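Local coordinates for mandelate racemase/muconate lactonizing enzyme family protein (Azoarcus sp., PDB 2QDE) that is of unassigned function but belongs to the mandelate racemase/muconate lactonizing enzyme family and binds a barium ion in its barrel domain, at residues 177-182 with 192-197; 207-212 with 218-223; 227-232 with 255-260; 234-237 with 242-245. All blocks are in the same frame, centred on the assembly; numbering follows the deposited sequence.

Interaction 1. Residues 177-182 with 192-197; sequences AMVAEV and LFIDIN. With BA (barium ion), chain I.
V179 and I194 meet methyl to methyl where helix 172-186 packs on strand 192-195, the last two elements of a beta-alpha-beta unit in the TIM-barrel-like domain of this enolase-superfamily protein. V179 CG2 lies 3.9 Å from I194 CG2, and the two side chains stand nearly perpendicular. I194 holds CG1 between its backbone N and carbonyl carbon (chi1 59°), while CG2 is the branch offered to the helix. Nearly one turn further along, V182 slants across L192: V182 CG1 rests against the leucine fork, 4.0 Å from L192 CD1 and 4.2 Å from L192 CD2. All four side chains are buried; V149 of helix 146-159 also packs on V182, and I220 of the neighbouring strand 220-221 on I194. Between L192 and I194, F193 points away from the helix. Just past the apolar part, the chain reaches the barium ion, which E221 and D246 also bind. Both carboxylate oxygens of D195 face the ion, unequally, with D195 OD2 at 2.7 Å and D195 OD1 at 3.1 Å, and N197 OD1 adds a bond of 2.8 Å. An Asx turn links these two ligands: N197 N donates to D195 OD1 at 3.0 Å, arriving 36° above the carboxylate plane.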
loop_
_atom_site.group_PDB
_atom_site.type_symbol
_atom_site.label_atom_id
_atom_site.label_comp_id
_atom_site.label_asym_id
_atom_site.label_seq_id
_atom_site.Cartn_x
_atom_site.Cartn_y
_atom_site.Cartn_z
ATOM N N ALA A 177 21.556 -0.412 34.700
ATOM C CA ALA A 177 22.521 0.098 35.670
ATOM C C ALA A 177 23.514 1.075 35.048
ATOM O O ALA A 177 23.788 2.141 35.614
ATOM C CB ALA A 177 23.267 -1.070 36.321
ATOM N N MET A 178 24.051 0.717 33.885
ATOM C CA MET A 178 25.020 1.568 33.192
ATOM C C MET A 178 24.420 2.933 32.860
ATOM O O MET A 178 24.975 3.976 33.226
ATOM C CB MET A 178 25.495 0.878 31.906
ATOM C CG MET A 178 26.472 1.689 31.053
ATOM S SD MET A 178 26.986 0.797 29.538
ATOM C CE MET A 178 25.529 0.990 28.507
ATOM N N VAL A 179 23.277 2.916 32.174
ATOM C CA VAL A 179 22.595 4.143 31.775
ATOM C C VAL A 179 22.128 4.943 32.981
ATOM O O VAL A 179 22.276 6.168 33.016
ATOM C CB VAL A 179 21.378 3.825 30.851
ATOM C CG1 VAL A 179 20.572 5.085 30.576
ATOM C CG2 VAL A 179 21.874 3.240 29.539
ATOM N N ALA A 180 21.564 4.255 33.972
ATOM C CA ALA A 180 21.086 4.929 35.173
ATOM C C ALA A 180 22.199 5.771 35.787
ATOM O O ALA A 180 22.022 6.966 36.033
ATOM C CB ALA A 180 20.585 3.903 36.187
ATOM N N GLU A 181 23.347 5.139 36.026
ATOM C CA GLU A 181 24.499 5.818 36.617
ATOM C C GLU A 181 25.052 6.952 35.749
ATOM O O GLU A 181 25.219 8.082 36.220
ATOM C CB GLU A 181 25.608 4.800 36.912
ATOM C CG GLU A 181 26.983 5.427 37.149
ATOM C CD GLU A 181 27.079 6.204 38.457
ATOM O OE1 GLU A 181 26.027 6.443 39.099
ATOM O OE2 GLU A 181 28.213 6.583 38.838
ATOM N N VAL A 182 25.339 6.658 34.485
ATOM C CA VAL A 182 25.873 7.680 33.593
ATOM C C VAL A 182 24.952 8.903 33.510
ATOM O O VAL A 182 25.423 10.045 33.577
ATOM C CB VAL A 182 26.103 7.116 32.176
ATOM C CG1 VAL A 182 26.672 8.197 31.270
ATOM C CG2 VAL A 182 27.056 5.930 32.243
ATOM N N LEU A 192 22.938 11.927 25.380
ATOM C CA LEU A 192 23.380 10.580 25.719
ATOM C C LEU A 192 22.559 9.519 24.985
ATOM O O LEU A 192 21.330 9.597 24.956
ATOM C CB LEU A 192 23.241 10.370 27.230
ATOM C CG LEU A 192 23.539 8.979 27.787
ATOM C CD1 LEU A 192 25.030 8.686 27.651
ATOM C CD2 LEU A 192 23.101 8.904 29.249
ATOM N N PHE A 193 23.229 8.542 24.375
ATOM C CA PHE A 193 22.512 7.469 23.693
ATOM C C PHE A 193 23.278 6.155 23.741
ATOM O O PHE A 193 24.427 6.121 24.177
ATOM C CB PHE A 193 22.148 7.861 22.246
ATOM C CG PHE A 193 23.323 8.077 21.330
ATOM C CD1 PHE A 193 23.766 7.055 20.490
ATOM C CD2 PHE A 193 23.938 9.331 21.246
ATOM C CE1 PHE A 193 24.806 7.278 19.567
ATOM C CE2 PHE A 193 24.976 9.569 20.332
ATOM C CZ PHE A 193 25.409 8.541 19.488
ATOM N N ILE A 194 22.635 5.071 23.315
ATOM C CA ILE A 194 23.271 3.757 23.348
ATOM C C ILE A 194 23.272 3.047 21.995
ATOM O O ILE A 194 22.428 3.315 21.139
ATOM C CB ILE A 194 22.582 2.840 24.376
ATOM C CG1 ILE A 194 21.097 2.685 24.026
ATOM C CG2 ILE A 194 22.742 3.421 25.775
ATOM C CD1 ILE A 194 20.358 1.701 24.915
ATOM N N ASP A 195 24.225 2.137 21.827
ATOM C CA ASP A 195 24.393 1.371 20.591
ATOM C C ASP A 195 24.239 -0.116 20.919
ATOM O O ASP A 195 24.936 -0.633 21.786
ATOM C CB ASP A 195 25.784 1.648 20.026
ATOM C CG ASP A 195 25.978 1.092 18.629
ATOM O OD1 ASP A 195 25.131 0.303 18.163
ATOM O OD2 ASP A 195 27.001 1.442 18.000
ATOM N N ILE A 196 23.326 -0.791 20.224
ATOM C CA ILE A 196 23.051 -2.208 20.463
ATOM C C ILE A 196 23.729 -3.134 19.455
ATOM O O ILE A 196 23.839 -4.337 19.687
ATOM C CB ILE A 196 21.530 -2.487 20.414
ATOM C CG1 ILE A 196 20.766 -1.352 21.104
ATOM C CG2 ILE A 196 21.217 -3.800 21.108
ATOM C CD1 ILE A 196 21.148 -1.140 22.562
ATOM N N ASN A 197 24.170 -2.574 18.333
ATOM C CA ASN A 197 24.832 -3.358 17.296
ATOM C C ASN A 197 23.937 -4.493 16.771
ATOM O O ASN A 197 24.429 -5.556 16.380
ATOM C CB ASN A 197 26.164 -3.934 17.814
ATOM C CG ASN A 197 27.234 -2.863 18.009
ATOM O OD1 ASN A 197 27.542 -2.095 17.091
ATOM N ND2 ASN A 197 27.811 -2.815 19.203
HETATM BA BA BA I . 26.854 0.205 15.568
#

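Interaction 2. Residues 207-212 with 218-223; sequences TTIRAL and SKIEQP. With BA (barium ion), chain I.
I209 of helix 202-212 faces I220 of strand 220-221 in the beta-alpha-beta unit formed by strand 192-195, helix 202-212 and strand 220-221 of the barrel, and P223 extends the same apolar surface. Along the helix, T207 and T208 come first and stay clear of the strand; each hydroxyl bonds back to a carbonyl of the preceding turn, T207 OG1 to D203 O and T208 OG1 to Q204 O. I209 carries the contact. Its CG1 lies 4.2 Å from I220 CG1, and because the chain is extended beyond CG1 (chi2 176°), I209 CD1 reaches past I220 to within 4.4 Å of P223 CB. L235 and I243 add to this buried cluster. R210 heads elsewhere, its guanidinium bonding K238 O of its own chain and A240 O of a neighbouring subunit. A211 N keeps the helical bond to T207 O at 2.9 Å. L212 points toward the strand segment but packs on I194 instead.

In segment 218-223, polar S218, K219 and E221 flank I220. K219 NZ donates to S218 OG at 3.1 Å, and K219 makes cation-pi contacts with F193 and Y244. E221, extended beyond CG, brings OE2 to 2.8 Å from the barium ion, while its OE1 forms a salt bridge with K165. The contact itself therefore rests on van der Waals and hydrophobic packing alone, and the strand separates this apolar helix side from a polar one, where E221 divides its two oxygens between the metal and K165.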
loop_
_atom_site.group_PDB
_atom_site.type_symbol
_atom_site.label_atom_id
_atom_site.label_comp_id
_atom_site.label_asym_id
_atom_site.label_seq_id
_atom_site.Cartn_x
_atom_site.Cartn_y
_atom_site.Cartn_z
ATOM N N THR A 207 10.960 -4.303 25.357
ATOM C CA THR A 207 11.090 -4.276 26.811
ATOM C C THR A 207 12.208 -3.381 27.341
ATOM O O THR A 207 11.998 -2.577 28.246
ATOM C CB THR A 207 11.323 -5.688 27.370
ATOM O OG1 THR A 207 10.245 -6.544 26.969
ATOM C CG2 THR A 207 11.388 -5.651 28.896
ATOM N N THR A 208 13.399 -3.528 26.776
ATOM C CA THR A 208 14.534 -2.749 27.232
ATOM C C THR A 208 14.381 -1.272 26.931
ATOM O O THR A 208 14.622 -0.438 27.797
ATOM C CB THR A 208 15.835 -3.264 26.611
ATOM O OG1 THR A 208 15.963 -4.661 26.893
ATOM C CG2 THR A 208 17.038 -2.532 27.197
ATOM N N ILE A 209 13.973 -0.945 25.709
ATOM C CA ILE A 209 13.807 0.455 25.346
ATOM C C ILE A 209 12.784 1.117 26.257
ATOM O O ILE A 209 12.989 2.236 26.720
ATOM C CB ILE A 209 13.385 0.606 23.872
ATOM C CG1 ILE A 209 14.499 0.060 22.972
ATOM C CG2 ILE A 209 13.120 2.069 23.548
ATOM C CD1 ILE A 209 14.174 0.062 21.506
ATOM N N ARG A 210 11.683 0.425 26.525
ATOM C CA ARG A 210 10.662 0.983 27.405
ATOM C C ARG A 210 11.219 1.132 28.815
ATOM O O ARG A 210 10.912 2.098 29.517
ATOM C CB ARG A 210 9.408 0.101 27.399
ATOM C CG ARG A 210 8.621 0.224 26.090
ATOM C CD ARG A 210 7.328 -0.574 26.097
ATOM N NE ARG A 210 6.483 -0.185 24.969
ATOM C CZ ARG A 210 5.299 -0.723 24.698
ATOM N NH1 ARG A 210 4.810 -1.679 25.473
ATOM N NH2 ARG A 210 4.605 -0.304 23.650
ATOM N N ALA A 211 12.065 0.188 29.215
ATOM C CA ALA A 211 12.671 0.230 30.537
ATOM C C ALA A 211 13.653 1.396 30.643
ATOM O O ALA A 211 13.968 1.852 31.738
ATOM C CB ALA A 211 13.389 -1.084 30.823
ATOM N N LEU A 212 14.124 1.882 29.501
ATOM C CA LEU A 212 15.086 2.977 29.482
ATOM C C LEU A 212 14.488 4.353 29.197
ATOM O O LEU A 212 15.185 5.361 29.301
ATOM C CB LEU A 212 16.179 2.696 28.447
ATOM C CG LEU A 212 17.052 1.452 28.664
ATOM C CD1 LEU A 212 18.053 1.322 27.520
ATOM C CD2 LEU A 212 17.779 1.567 30.001
ATOM N N SER A 218 18.783 10.174 23.812
ATOM C CA SER A 218 18.490 10.879 22.571
ATOM C C SER A 218 18.111 9.911 21.452
ATOM O O SER A 218 17.411 10.288 20.511
ATOM C CB SER A 218 19.683 11.736 22.134
ATOM O OG SER A 218 20.788 10.932 21.763
ATOM N N LYS A 219 18.561 8.663 21.558
ATOM C CA LYS A 219 18.261 7.662 20.539
ATOM C C LYS A 219 18.801 6.281 20.895
ATOM O O LYS A 219 19.597 6.137 21.827
ATOM C CB LYS A 219 18.861 8.100 19.195
ATOM C CG LYS A 219 20.316 8.582 19.301
ATOM C CD LYS A 219 20.844 9.083 17.965
ATOM C CE LYS A 219 22.091 9.939 18.129
ATOM N NZ LYS A 219 21.792 11.219 18.813
ATOM N N ILE A 220 18.343 5.273 20.155
ATOM C CA ILE A 220 18.800 3.895 20.318
ATOM C C ILE A 220 19.405 3.494 18.974
ATOM O O ILE A 220 18.702 3.453 17.966
ATOM C CB ILE A 220 17.646 2.909 20.621
ATOM C CG1 ILE A 220 16.854 3.366 21.851
ATOM C CG2 ILE A 220 18.221 1.518 20.852
ATOM C CD1 ILE A 220 17.679 3.476 23.096
ATOM N N GLU A 221 20.702 3.209 18.951
ATOM C CA GLU A 221 21.362 2.829 17.709
ATOM C C GLU A 221 21.258 1.338 17.383
ATOM O O GLU A 221 21.694 0.482 18.162
ATOM C CB GLU A 221 22.835 3.232 17.750
ATOM C CG GLU A 221 23.580 3.012 16.429
ATOM C CD GLU A 221 25.052 3.389 16.517
ATOM O OE1 GLU A 221 25.383 4.284 17.330
ATOM O OE2 GLU A 221 25.870 2.805 15.760
ATOM N N GLN A 222 20.676 1.049 16.221
ATOM C CA GLN A 222 20.500 -0.312 15.711
ATOM C C GLN A 222 20.137 -1.372 16.753
ATOM O O GLN A 222 20.950 -2.250 17.070
ATOM C CB GLN A 222 21.767 -0.766 14.979
ATOM C CG GLN A 222 21.548 -1.976 14.080
ATOM C CD GLN A 222 20.746 -1.635 12.836
ATOM O OE1 GLN A 222 19.803 -2.343 12.476
ATOM N NE2 GLN A 222 21.121 -0.549 12.170
ATOM N N PRO A 223 18.910 -1.315 17.289
ATOM C CA PRO A 223 18.503 -2.302 18.287
ATOM C C PRO A 223 18.295 -3.703 17.705
ATOM O O PRO A 223 18.595 -4.703 18.360
ATOM C CB PRO A 223 17.210 -1.709 18.855
ATOM C CG PRO A 223 16.649 -0.958 17.703
ATOM C CD PRO A 223 17.863 -0.293 17.098
HETATM BA BA BA I . 26.854 0.205 15.568
#

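Interaction 3. Residues 227-232 with 255-260; sequences WDLDGM and LLAIIN
G231 N donates to D228 OD1 at 2.9 Å, an N-cap bond that closes the start of helix 229-236 where L229 leans on A257 and I258. The bond is bent, with an N-H...O angle of 135°, and the donor sits 61° out of the carboxylate plane. The other carboxylate oxygen, D228 OD2, is bonded by N291 of a neighbouring subunit, so the capping group is held at both oxygens. D228 is also the centre of an inverse gamma turn, in which L229 N bonds W227 O at 2.9 Å. Just before it, the W227 indole lays one face over D228 CB near the ring's rim, and it stacks with H253 of another subunit.

Across the contact L229 works as a fork. With CG anti to its carbonyl carbon (chi1 -63°), it reaches toward helix 252-261 and puts one methyl on each of two consecutive residues. L229 CD1 approaches A257 CB to 3.6 Å, the closer of the two touches, and L229 CD2 lies 4.0 Å from I258 CG1. The leucine and isoleucine side chains cross at about a right angle. I258 is the buried member, and inward it packs on A245 of strand 243-245, as M232 does on I243. Away from the leucine, L256 packs against L256 of a further subunit. Two helices that precede and follow one strand, touching here through L229, are neighbours in the outer helical layer of the modified TIM barrel found in the enolase superfamily.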
loop_
_atom_site.group_PDB
_atom_site.type_symbol
_atom_site.label_atom_id
_atom_site.label_comp_id
_atom_site.label_asym_id
_atom_site.label_seq_id
_atom_site.Cartn_x
_atom_site.Cartn_y
_atom_site.Cartn_z
ATOM N N TRP A 227 19.056 -6.654 8.789
ATOM C CA TRP A 227 18.011 -6.971 7.822
ATOM C C TRP A 227 16.571 -6.778 8.310
ATOM O O TRP A 227 15.642 -6.748 7.503
ATOM C CB TRP A 227 18.182 -8.420 7.362
ATOM C CG TRP A 227 18.260 -9.379 8.510
ATOM C CD1 TRP A 227 19.393 -9.828 9.127
ATOM C CD2 TRP A 227 17.158 -9.938 9.234
ATOM N NE1 TRP A 227 19.062 -10.630 10.198
ATOM C CE2 TRP A 227 17.696 -10.713 10.285
ATOM C CE3 TRP A 227 15.765 -9.858 9.099
ATOM C CZ2 TRP A 227 16.891 -11.403 11.198
ATOM C CZ3 TRP A 227 14.961 -10.549 10.013
ATOM C CH2 TRP A 227 15.529 -11.308 11.045
ATOM N N ASP A 228 16.379 -6.647 9.615
ATOM C CA ASP A 228 15.031 -6.514 10.163
ATOM C C ASP A 228 14.424 -5.115 10.058
ATOM O O ASP A 228 14.127 -4.487 11.075
ATOM C CB ASP A 228 15.031 -6.980 11.626
ATOM C CG ASP A 228 13.631 -7.200 12.175
ATOM O OD1 ASP A 228 12.674 -7.290 11.372
ATOM O OD2 ASP A 228 13.494 -7.296 13.412
ATOM N N LEU A 229 14.215 -4.642 8.829
ATOM C CA LEU A 229 13.643 -3.313 8.620
ATOM C C LEU A 229 12.183 -3.240 9.050
ATOM O O LEU A 229 11.740 -2.214 9.575
ATOM C CB LEU A 229 13.782 -2.879 7.152
ATOM C CG LEU A 229 15.224 -2.719 6.647
ATOM C CD1 LEU A 229 15.232 -2.150 5.237
ATOM C CD2 LEU A 229 15.988 -1.798 7.587
ATOM N N ASP A 230 11.431 -4.316 8.828
ATOM C CA ASP A 230 10.027 -4.335 9.240
ATOM C C ASP A 230 9.989 -4.230 10.764
ATOM O O ASP A 230 9.165 -3.509 11.323
ATOM C CB ASP A 230 9.328 -5.625 8.794
ATOM C CG ASP A 230 9.221 -5.738 7.277
ATOM O OD1 ASP A 230 8.774 -4.763 6.638
ATOM O OD2 ASP A 230 9.582 -6.800 6.725
ATOM N N GLY A 231 10.894 -4.945 11.428
ATOM C CA GLY A 231 10.951 -4.896 12.877
ATOM C C GLY A 231 11.326 -3.502 13.360
ATOM O O GLY A 231 10.746 -2.995 14.322
ATOM N N MET A 232 12.296 -2.878 12.700
ATOM C CA MET A 232 12.725 -1.540 13.079
ATOM C C MET A 232 11.535 -0.592 12.963
ATOM O O MET A 232 11.301 0.239 13.842
ATOM C CB MET A 232 13.868 -1.072 12.175
ATOM C CG MET A 232 15.213 -1.770 12.439
ATOM S SD MET A 232 16.116 -1.129 13.873
ATOM C CE MET A 232 16.841 0.373 13.132
ATOM N N LEU A 255 19.167 2.199 2.051
ATOM C CA LEU A 255 18.687 3.521 2.434
ATOM C C LEU A 255 17.303 3.775 1.841
ATOM O O LEU A 255 16.442 4.375 2.487
ATOM C CB LEU A 255 19.677 4.603 1.972
ATOM C CG LEU A 255 20.854 4.950 2.902
ATOM C CD1 LEU A 255 21.562 3.694 3.379
ATOM C CD2 LEU A 255 21.835 5.851 2.154
ATOM N N LEU A 256 17.094 3.310 0.611
ATOM C CA LEU A 256 15.802 3.473 -0.052
ATOM C C LEU A 256 14.742 2.698 0.728
ATOM O O LEU A 256 13.666 3.219 1.018
ATOM C CB LEU A 256 15.865 2.952 -1.492
ATOM C CG LEU A 256 14.520 2.897 -2.224
ATOM C CD1 LEU A 256 13.886 4.275 -2.242
ATOM C CD2 LEU A 256 14.725 2.381 -3.636
ATOM N N ALA A 257 15.055 1.455 1.075
ATOM C CA ALA A 257 14.116 0.633 1.824
ATOM C C ALA A 257 13.848 1.257 3.191
ATOM O O ALA A 257 12.725 1.192 3.702
ATOM C CB ALA A 257 14.660 -0.789 1.986
ATOM N N ILE A 258 14.870 1.876 3.777
ATOM C CA ILE A 258 14.699 2.497 5.080
ATOM C C ILE A 258 13.713 3.657 5.031
ATOM O O ILE A 258 12.853 3.776 5.900
ATOM C CB ILE A 258 16.044 2.998 5.654
ATOM C CG1 ILE A 258 16.910 1.799 6.051
ATOM C CG2 ILE A 258 15.799 3.893 6.862
ATOM C CD1 ILE A 258 18.323 2.166 6.476
ATOM N N ILE A 259 13.823 4.519 4.025
ATOM C CA ILE A 259 12.895 5.634 3.963
ATOM C C ILE A 259 11.499 5.142 3.547
ATOM O O ILE A 259 10.492 5.677 4.010
ATOM C CB ILE A 259 13.399 6.771 3.013
ATOM C CG1 ILE A 259 12.839 6.609 1.611
ATOM C CG2 ILE A 259 14.910 6.787 2.961
ATOM C CD1 ILE A 259 11.688 7.546 1.350
ATOM N N ASN A 260 11.436 4.110 2.705
ATOM C CA ASN A 260 10.144 3.583 2.275
ATOM C C ASN A 260 9.386 2.895 3.403
ATOM O O ASN A 260 8.171 3.023 3.504
ATOM C CB ASN A 260 10.297 2.601 1.110
ATOM C CG ASN A 260 10.634 3.292 -0.193
ATOM O OD1 ASN A 260 10.266 4.445 -0.405
ATOM N ND2 ASN A 260 11.321 2.585 -1.080
#

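Interaction 4. Residues 234-237 with 242-245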
loop_
_atom_site.group_PDB
_atom_site.type_symbol
_atom_site.label_atom_id
_atom_site.label_comp_id
_atom_site.label_asym_id
_atom_site.label_seq_id
_atom_site.Cartn_x
_atom_site.Cartn_y
_atom_site.Cartn_z
ATOM N N ARG A 234 8.329 -1.520 12.972
ATOM C CA ARG A 234 7.366 -1.955 13.984
ATOM C C ARG A 234 7.748 -1.468 15.392
ATOM O O ARG A 234 6.874 -1.206 16.227
ATOM C CB ARG A 234 7.246 -3.481 13.987
ATOM C CG ARG A 234 6.057 -3.994 14.792
ATOM C CD ARG A 234 6.171 -5.481 15.095
ATOM N NE ARG A 234 6.445 -6.263 13.896
ATOM C CZ ARG A 234 7.562 -6.957 13.699
ATOM N NH1 ARG A 234 8.511 -6.963 14.620
ATOM N NH2 ARG A 234 7.729 -7.646 12.578
ATOM N N LEU A 235 9.050 -1.347 15.644
ATOM C CA LEU A 235 9.544 -0.888 16.937
ATOM C C LEU A 235 9.246 0.592 17.091
ATOM O O LEU A 235 8.800 1.039 18.149
ATOM C CB LEU A 235 11.055 -1.119 17.047
ATOM C CG LEU A 235 11.703 -0.853 18.406
ATOM C CD1 LEU A 235 11.079 -1.760 19.459
ATOM C CD2 LEU A 235 13.208 -1.119 18.320
ATOM N N ARG A 236 9.500 1.351 16.031
ATOM C CA ARG A 236 9.253 2.786 16.047
ATOM C C ARG A 236 7.781 3.071 16.356
ATOM O O ARG A 236 7.437 4.160 16.812
ATOM C CB ARG A 236 9.631 3.414 14.700
ATOM C CG ARG A 236 11.116 3.331 14.377
ATOM C CD ARG A 236 11.516 4.174 13.160
ATOM N NE ARG A 236 11.144 5.571 13.345
ATOM C CZ ARG A 236 10.032 6.114 12.868
ATOM N NH1 ARG A 236 9.189 5.377 12.159
ATOM N NH2 ARG A 236 9.743 7.377 13.146
ATOM N N GLY A 237 6.925 2.083 16.113
ATOM C CA GLY A 237 5.507 2.253 16.373
ATOM C C GLY A 237 5.107 1.892 17.796
ATOM O O GLY A 237 3.952 2.077 18.184
ATOM N N PRO A 242 13.850 7.808 19.684
ATOM C CA PRO A 242 14.263 7.753 18.279
ATOM C C PRO A 242 15.094 6.502 18.020
ATOM O O PRO A 242 15.893 6.107 18.860
ATOM C CB PRO A 242 15.087 9.026 18.107
ATOM C CG PRO A 242 14.489 9.961 19.116
ATOM C CD PRO A 242 14.299 9.062 20.312
ATOM N N ILE A 243 14.892 5.889 16.858
ATOM C CA ILE A 243 15.616 4.688 16.475
ATOM C C ILE A 243 16.493 5.010 15.262
ATOM O O ILE A 243 15.975 5.367 14.201
ATOM C CB ILE A 243 14.639 3.553 16.096
ATOM C CG1 ILE A 243 13.655 3.293 17.246
ATOM C CG2 ILE A 243 15.412 2.298 15.729
ATOM C CD1 ILE A 243 14.306 2.851 18.543
ATOM N N TYR A 244 17.809 4.889 15.424
ATOM C CA TYR A 244 18.761 5.164 14.345
ATOM C C TYR A 244 19.290 3.869 13.730
ATOM O O TYR A 244 19.409 2.854 14.417
ATOM C CB TYR A 244 19.944 5.986 14.866
ATOM C CG TYR A 244 19.691 7.478 14.942
ATOM C CD1 TYR A 244 18.495 7.986 15.458
ATOM C CD2 TYR A 244 20.668 8.381 14.535
ATOM C CE1 TYR A 244 18.284 9.363 15.568
ATOM C CE2 TYR A 244 20.469 9.756 14.639
ATOM C CZ TYR A 244 19.278 10.239 15.157
ATOM O OH TYR A 244 19.092 11.597 15.254
ATOM N N ALA A 245 19.624 3.917 12.443
ATOM C CA ALA A 245 20.132 2.744 11.747
ATOM C C ALA A 245 21.611 2.867 11.379
ATOM O O ALA A 245 22.043 3.895 10.859
ATOM C CB ALA A 245 19.317 2.507 10.490
#
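I243 packs against L235 and R236 of segment 234-237, and the tighter of its two touches is with the arginine. The aliphatic stem of R236 runs alongside I243 in the opposite direction, putting R236 CG 3.8 Å from I243 CG1 and 3.9 Å from I243 CB. L235 instead crosses the isoleucine at about a right angle, and L235 CD2 stays 4.1 Å from I243 CD1. The first torsion of L235, with CG anti to the backbone N (chi1 -173°), carries its methyls into the buried side, where I209 and P223 also pack. Helix and strand here close the beta-alpha-beta unit of strand 220-221, helix 229-236 and strand 243-245 in the TIM-barrel-like domain. Beyond CG, R236 bends at chi3 (57°) and its guanidinium forms a salt bridge with D265 through NH2. The other carboxylate oxygen of D265 accepts a hydrogen bond from I243 N, so one acid ties both sides of the contact together. The solvent side begins at G237, which is exposed and makes a weak bond, G237 N to R234 O at 3.3 Å. R234 takes no part in the packing and makes a cation-pi contact with Y202. P242, pointing away from the helix, is covered by L206 of a neighbouring subunit, whose K238 also bonds R236 O.

Overall arrangement
Interactions 1, 2 and 4 repeat one theme, a helix laid on the strand that follows it, in successive units of the barrel; strands 192-195, 220-221 and 243-245 are neighbours in one parallel run, with backbone bonds such as I194 O to E221 N and I220 N to P242 O. All three are buried and apolar, but interactions 1 and 2 also deliver ligands to the same barium ion, whereas interaction 4 combines its packing with an arginine-aspartate pair. Interaction 3 differs in joining two helices, is only partly buried and borders other subunits. It shares helix 229-236 with interaction 4, which is nested inside its loop.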